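Local coordinates for probable fatty acyl-CoA transferase Rv3272 (Mycobacterium tuberculosis, PDB 5YX6), which acts as a family III CoA transferase that binds fatty acyl-CoAs, palmitoyl-CoA most tightly, and alters the lipid profile of the mycobacterial cell wall, at the interface of chains A and B. Residues are numbered along the deposited sequence; one frame, centred on the assembly and turned at random. Chains: chain A/B, Uncharacterized protein Rv3272.

Contact 1: the interface of chains A and B. Residues chain A 147-148, 151-152; chain B 262, 330-332.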
# COMPACT_ATOMS: atom_id res chain seq x y z
N LEU A 147 -4.95 -13.05 1.32
CA LEU A 147 -5.86 -13.51 0.27
C LEU A 147 -7.34 -13.39 0.65
O LEU A 147 -8.17 -12.97 -0.15
CB LEU A 147 -5.50 -14.96 -0.08
CG LEU A 147 -6.19 -15.71 -1.21
CD1 LEU A 147 -5.20 -16.69 -1.83
CD2 LEU A 147 -7.40 -16.43 -0.69
N VAL A 148 -7.67 -13.74 1.89
CA VAL A 148 -9.05 -13.74 2.34
C VAL A 148 -9.52 -12.33 2.70
O VAL A 148 -10.66 -11.96 2.45
CB VAL A 148 -9.24 -14.69 3.54
CG1 VAL A 148 -10.65 -14.60 4.08
CG2 VAL A 148 -8.97 -16.10 3.11
N ALA A 151 -10.21 -10.38 -0.55
CA ALA A 151 -11.47 -10.79 -1.17
C ALA A 151 -12.67 -10.31 -0.37
O ALA A 151 -13.69 -9.95 -0.92
CB ALA A 151 -11.51 -12.31 -1.35
N GLU A 152 -12.55 -10.34 0.95
CA GLU A 152 -13.66 -9.92 1.79
C GLU A 152 -13.85 -8.39 1.69
O GLU A 152 -14.97 -7.89 1.85
CB GLU A 152 -13.44 -10.39 3.23
CG GLU A 152 -14.65 -10.16 4.13
CD GLU A 152 -14.64 -10.99 5.40
OE1 GLU A 152 -13.70 -11.78 5.63
OE2 GLU A 152 -15.61 -10.86 6.19
N VAL B 262 -14.48 -18.16 -0.95
CA VAL B 262 -13.03 -18.14 -0.78
C VAL B 262 -12.67 -18.87 0.50
O VAL B 262 -13.13 -18.49 1.58
CB VAL B 262 -12.46 -16.69 -0.73
CG1 VAL B 262 -10.96 -16.72 -0.51
CG2 VAL B 262 -12.80 -15.93 -2.00
N CYS B 330 -14.77 -16.69 3.30
CA CYS B 330 -15.62 -15.52 3.08
C CYS B 330 -16.21 -15.55 1.68
O CYS B 330 -15.75 -16.32 0.83
CB CYS B 330 -14.84 -14.21 3.26
SG CYS B 330 -13.57 -13.95 1.99
N LEU B 331 -17.22 -14.72 1.45
CA LEU B 331 -17.70 -14.45 0.10
C LEU B 331 -16.73 -13.52 -0.62
O LEU B 331 -16.01 -12.74 0.02
CB LEU B 331 -19.09 -13.84 0.13
CG LEU B 331 -20.15 -14.69 0.81
CD1 LEU B 331 -21.48 -13.96 0.86
CD2 LEU B 331 -20.26 -15.96 0.02
N ALA B 332 -16.68 -13.61 -1.95
CA ALA B 332 -15.95 -12.61 -2.73
C ALA B 332 -16.88 -11.45 -3.03
O ALA B 332 -17.46 -11.36 -4.11
CB ALA B 332 -15.42 -13.23 -4.02
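Helix 146-152 of chain A packs against two strands of chain B, 260-264 and 328-331, in the homodimer of this family III CoA transferase. B:Val262 and B:Cys330 reach the helix from those strands and bury the most surface in the patch, 36 and 37 Å² respectively. The two methyls of B:Val262 divide the work. CG1, anti to the backbone N (chi1 178°), crosses the end of the A:Leu147 side chain at a slant and meets its CD2 at 3.6 Å. CG2 points to the next turn of the helix, where it rests 3.9 Å from CB of A:Ala151. A:Val148 runs past B:Val262 in the opposite direction, its CG2 methyl beside CG1 of B:Val262. B:Cys330 holds its thiol between its own backbone N and carbonyl carbon (chi1 67°), which turns SG toward the helix. There the sulfur lies 3.7 Å from CG1 of A:Val148 and 3.8 Å from CB of A:Glu152, so it sits between two side chains one helical turn apart. The main-chain O of A:Val148 is also near SG, at 3.6 Å, a van der Waals approach. A:Glu152 stretches out beyond CG and lays its aliphatic stem and carboxylate alongside the cysteine methylene. Its OE1 carboxylate oxygen comes within 3.6 Å of CB of B:Cys330.

Contact 2: the interface of chains A and B. Residues chain A 184, 187-188, 191; chain B 184, 187-188, 191.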
# COMPACT_ATOMS: atom_id res chain seq x y z
N GLN A 184 4.00 3.93 9.50
CA GLN A 184 3.54 5.31 9.51
C GLN A 184 2.95 5.68 10.88
O GLN A 184 3.29 6.70 11.47
CB GLN A 184 2.52 5.53 8.39
CG GLN A 184 1.75 6.83 8.44
CD GLN A 184 0.45 6.76 7.66
OE1 GLN A 184 -0.65 6.77 8.23
NE2 GLN A 184 0.56 6.68 6.34
N LEU A 187 5.49 5.95 13.62
CA LEU A 187 6.25 7.18 13.45
C LEU A 187 5.47 8.39 13.97
O LEU A 187 6.02 9.25 14.67
CB LEU A 187 6.60 7.37 11.98
CG LEU A 187 7.97 6.96 11.43
CD1 LEU A 187 8.79 6.16 12.42
CD2 LEU A 187 7.82 6.20 10.10
N ALA A 188 4.18 8.44 13.65
CA ALA A 188 3.32 9.51 14.14
C ALA A 188 3.30 9.50 15.66
O ALA A 188 3.43 10.55 16.30
CB ALA A 188 1.91 9.36 13.58
N LEU A 191 6.45 10.85 17.20
CA LEU A 191 6.48 12.30 17.05
C LEU A 191 5.56 12.94 18.08
O LEU A 191 5.91 13.95 18.69
CB LEU A 191 6.06 12.69 15.65
CG LEU A 191 6.45 14.01 14.99
CD1 LEU A 191 7.89 14.44 15.27
CD2 LEU A 191 6.21 13.86 13.50
N GLN B 184 4.54 8.36 5.52
CA GLN B 184 5.50 7.68 6.39
C GLN B 184 6.88 8.34 6.32
O GLN B 184 7.50 8.61 7.35
CB GLN B 184 5.60 6.21 5.98
CG GLN B 184 6.77 5.44 6.58
CD GLN B 184 7.15 4.23 5.73
OE1 GLN B 184 8.21 4.20 5.10
NE2 GLN B 184 6.27 3.24 5.70
N LEU B 187 6.87 11.74 7.92
CA LEU B 187 6.88 11.55 9.37
C LEU B 187 8.28 11.22 9.89
O LEU B 187 8.72 11.76 10.91
CB LEU B 187 5.91 10.43 9.75
CG LEU B 187 4.50 10.73 10.27
CD1 LEU B 187 4.17 12.21 10.27
CD2 LEU B 187 3.43 9.91 9.53
N ALA B 188 8.97 10.33 9.19
CA ALA B 188 10.35 9.98 9.55
C ALA B 188 11.26 11.20 9.51
O ALA B 188 12.09 11.39 10.39
CB ALA B 188 10.87 8.89 8.64
N LEU B 191 10.82 13.51 12.43
CA LEU B 191 11.44 12.98 13.63
C LEU B 191 12.95 13.20 13.55
O LEU B 191 13.59 13.52 14.54
CB LEU B 191 11.07 11.50 13.79
CG LEU B 191 11.00 10.77 15.13
CD1 LEU B 191 10.37 11.59 16.25
CD2 LEU B 191 10.18 9.52 14.91
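A:Leu187 and B:Leu187, which bury 51 and 54 Å², face each other where helix 173-196 of one subunit packs on its twin in the family III CoA transferase dimer. CB of A:Leu187 meets CB of B:Leu187 at 3.8 Å. From there each side chain passes over the partner helix, placing CG beside the backbone N of the opposite Ala188. The CD2 methyl does the reaching: CD2 of B:Leu187 lies 3.7 Å from CG of A:Gln184, and CD2 of A:Leu187 lies equally far from the main-chain O of B:Gln184. With chi1 at -97° and chi2 at 9°, A:Leu187 sits away from the usual staggered positions; B:Leu187 is built the same way, and this arrangement puts each CD2 on the opposite Gln184. A:Gln184 and B:Gln184 contribute hydrocarbon to the contact, their CB atoms 4.0 Å apart, while the extended chains beyond CG carry the amides away from this pairing. One helical turn past Leu187, A:Leu191 and B:Leu191 slide by one another in opposite directions with their CD1 methyls 3.9 Å apart. CG anti to the backbone N (chi1 -157° in A:Leu191) brings both methyls of that residue toward chain B, CD2 resting 4.2 Å from CD1 of B:Leu187.

Contact 3: the interface of chains A and B. Residues chain A 347, 349, 364, 366, 368; chain B 207-208, 211.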
# COMPACT_ATOMS: atom_id res chain seq x y z
N ASN A 347 17.25 2.25 -10.36
CA ASN A 347 16.68 2.67 -9.08
C ASN A 347 17.31 1.98 -7.87
O ASN A 347 16.90 2.23 -6.73
CB ASN A 347 15.17 2.43 -9.06
CG ASN A 347 14.42 3.50 -9.80
OD1 ASN A 347 15.01 4.32 -10.48
ND2 ASN A 347 13.10 3.50 -9.67
N LEU A 349 17.41 -1.04 -6.51
CA LEU A 349 16.32 -1.58 -5.73
C LEU A 349 16.69 -2.83 -4.92
O LEU A 349 15.88 -3.32 -4.15
CB LEU A 349 15.15 -1.90 -6.65
CG LEU A 349 14.28 -0.71 -7.02
CD1 LEU A 349 13.51 -0.97 -8.31
CD2 LEU A 349 13.32 -0.45 -5.87
N ARG A 364 14.90 -3.55 -1.37
CA ARG A 364 14.87 -2.55 -0.30
C ARG A 364 13.47 -1.97 -0.07
O ARG A 364 12.56 -2.15 -0.89
CB ARG A 364 15.85 -1.42 -0.60
CG ARG A 364 15.53 -0.61 -1.84
CD ARG A 364 16.30 0.70 -1.88
NE ARG A 364 16.14 1.37 -3.17
CZ ARG A 364 15.12 2.16 -3.48
NH1 ARG A 364 14.18 2.41 -2.57
NH2 ARG A 364 15.05 2.72 -4.68
N PRO A 366 10.87 1.18 0.04
CA PRO A 366 10.75 2.17 -1.04
C PRO A 366 11.21 3.60 -0.72
O PRO A 366 11.83 4.21 -1.59
CB PRO A 366 9.25 2.17 -1.35
CG PRO A 366 8.59 1.58 -0.14
CD PRO A 366 9.57 0.63 0.44
N ARG A 368 13.27 6.84 0.22
CA ARG A 368 14.69 7.22 0.15
C ARG A 368 14.97 8.59 0.79
O ARG A 368 14.12 9.47 0.79
CB ARG A 368 15.13 7.24 -1.30
CG ARG A 368 14.53 6.12 -2.15
CD ARG A 368 15.23 5.98 -3.50
NE ARG A 368 16.59 5.43 -3.42
CZ ARG A 368 17.40 5.31 -4.46
NH1 ARG A 368 16.99 5.69 -5.67
NH2 ARG A 368 18.61 4.79 -4.31
N TYR B 207 6.95 3.62 -8.74
CA TYR B 207 7.52 2.39 -9.26
C TYR B 207 8.15 1.56 -8.13
O TYR B 207 7.94 0.34 -8.05
CB TYR B 207 8.54 2.71 -10.34
CG TYR B 207 9.17 1.51 -11.03
CD1 TYR B 207 8.51 0.84 -12.06
CD2 TYR B 207 10.44 1.08 -10.67
CE1 TYR B 207 9.10 -0.25 -12.71
CE2 TYR B 207 11.03 0.00 -11.30
CZ TYR B 207 10.37 -0.65 -12.32
OH TYR B 207 10.99 -1.70 -12.92
N ASP B 208 8.92 2.23 -7.26
CA ASP B 208 9.57 1.56 -6.13
C ASP B 208 8.55 0.95 -5.17
O ASP B 208 8.74 -0.15 -4.67
CB ASP B 208 10.48 2.52 -5.36
CG ASP B 208 11.66 3.01 -6.18
OD1 ASP B 208 11.82 2.53 -7.33
OD2 ASP B 208 12.45 3.83 -5.66
N VAL B 211 7.08 -2.09 -6.94
CA VAL B 211 8.07 -3.15 -6.81
C VAL B 211 8.00 -3.80 -5.42
O VAL B 211 7.96 -5.04 -5.30
CB VAL B 211 9.49 -2.62 -7.09
CG1 VAL B 211 10.55 -3.58 -6.56
CG2 VAL B 211 9.68 -2.38 -8.60
O HOH W 1 11.09 -0.73 -2.80
O HOH W 2 11.63 5.49 -3.84
O HOH W 3 13.97 5.85 -6.59
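B:Asp208 sits in the first turn of helix 206-213 with helical backbone angles (phi -62°, psi -40°) and projects into loop segments of chain A around A:Asn347, A:Leu349, A:Arg364 and A:Pro366. Chain A buries 81 Å² of the residue, and both carboxylate oxygens are engaged. OD1 accepts ND2 of the A:Asn347 amide at 2.8 Å on its syn side, with the amide plane nearly perpendicular to the carboxylate. OD2 meets waters 2 and 3 and forms a salt bridge with NH2 of A:Arg364 at 3.0 Å, the nitrogen approaching from well above the carboxylate plane. That same NH2 gives a nearly straight bond to the main-chain O of A:Asn347 (2.8 Å, 173° at H), while NH1 binds O of A:Pro366, so bonds within chain A hold the guanidinium in place for the aspartate. CD2 of A:Leu349 lies over the rim of one guanidinium face, and CD1 extends toward CE2 of the B:Tyr207 ring and CG2 of B:Val211. NE of A:Arg368 lies over the rim of the opposite face, and its NH1 reaches the acid through water 3. Water 2 joins OD2 of B:Asp208, at 2.6 Å, to the main-chain O of A:Pro366.

The three contacts belong to one two-fold interface, and each of contacts 1 and 3 recurs with the chains exchanged, whereas contact 2 pairs the same residues from both subunits. By the centres of their C-alpha atoms, contact 2 lies about 32 Å from contact 1 and 19 Å from contact 3, with contacts 1 and 3 about 30 Å apart. They share no residue. The inferred nucleophile A:Asp175 belongs to helix 173-196, which supplies contact 2, and lies about 13 to 17 Å from all three centres. Because that helix also packs at the dimer axis, subunit pairing may influence the active-site region, though the structure alone does not show this.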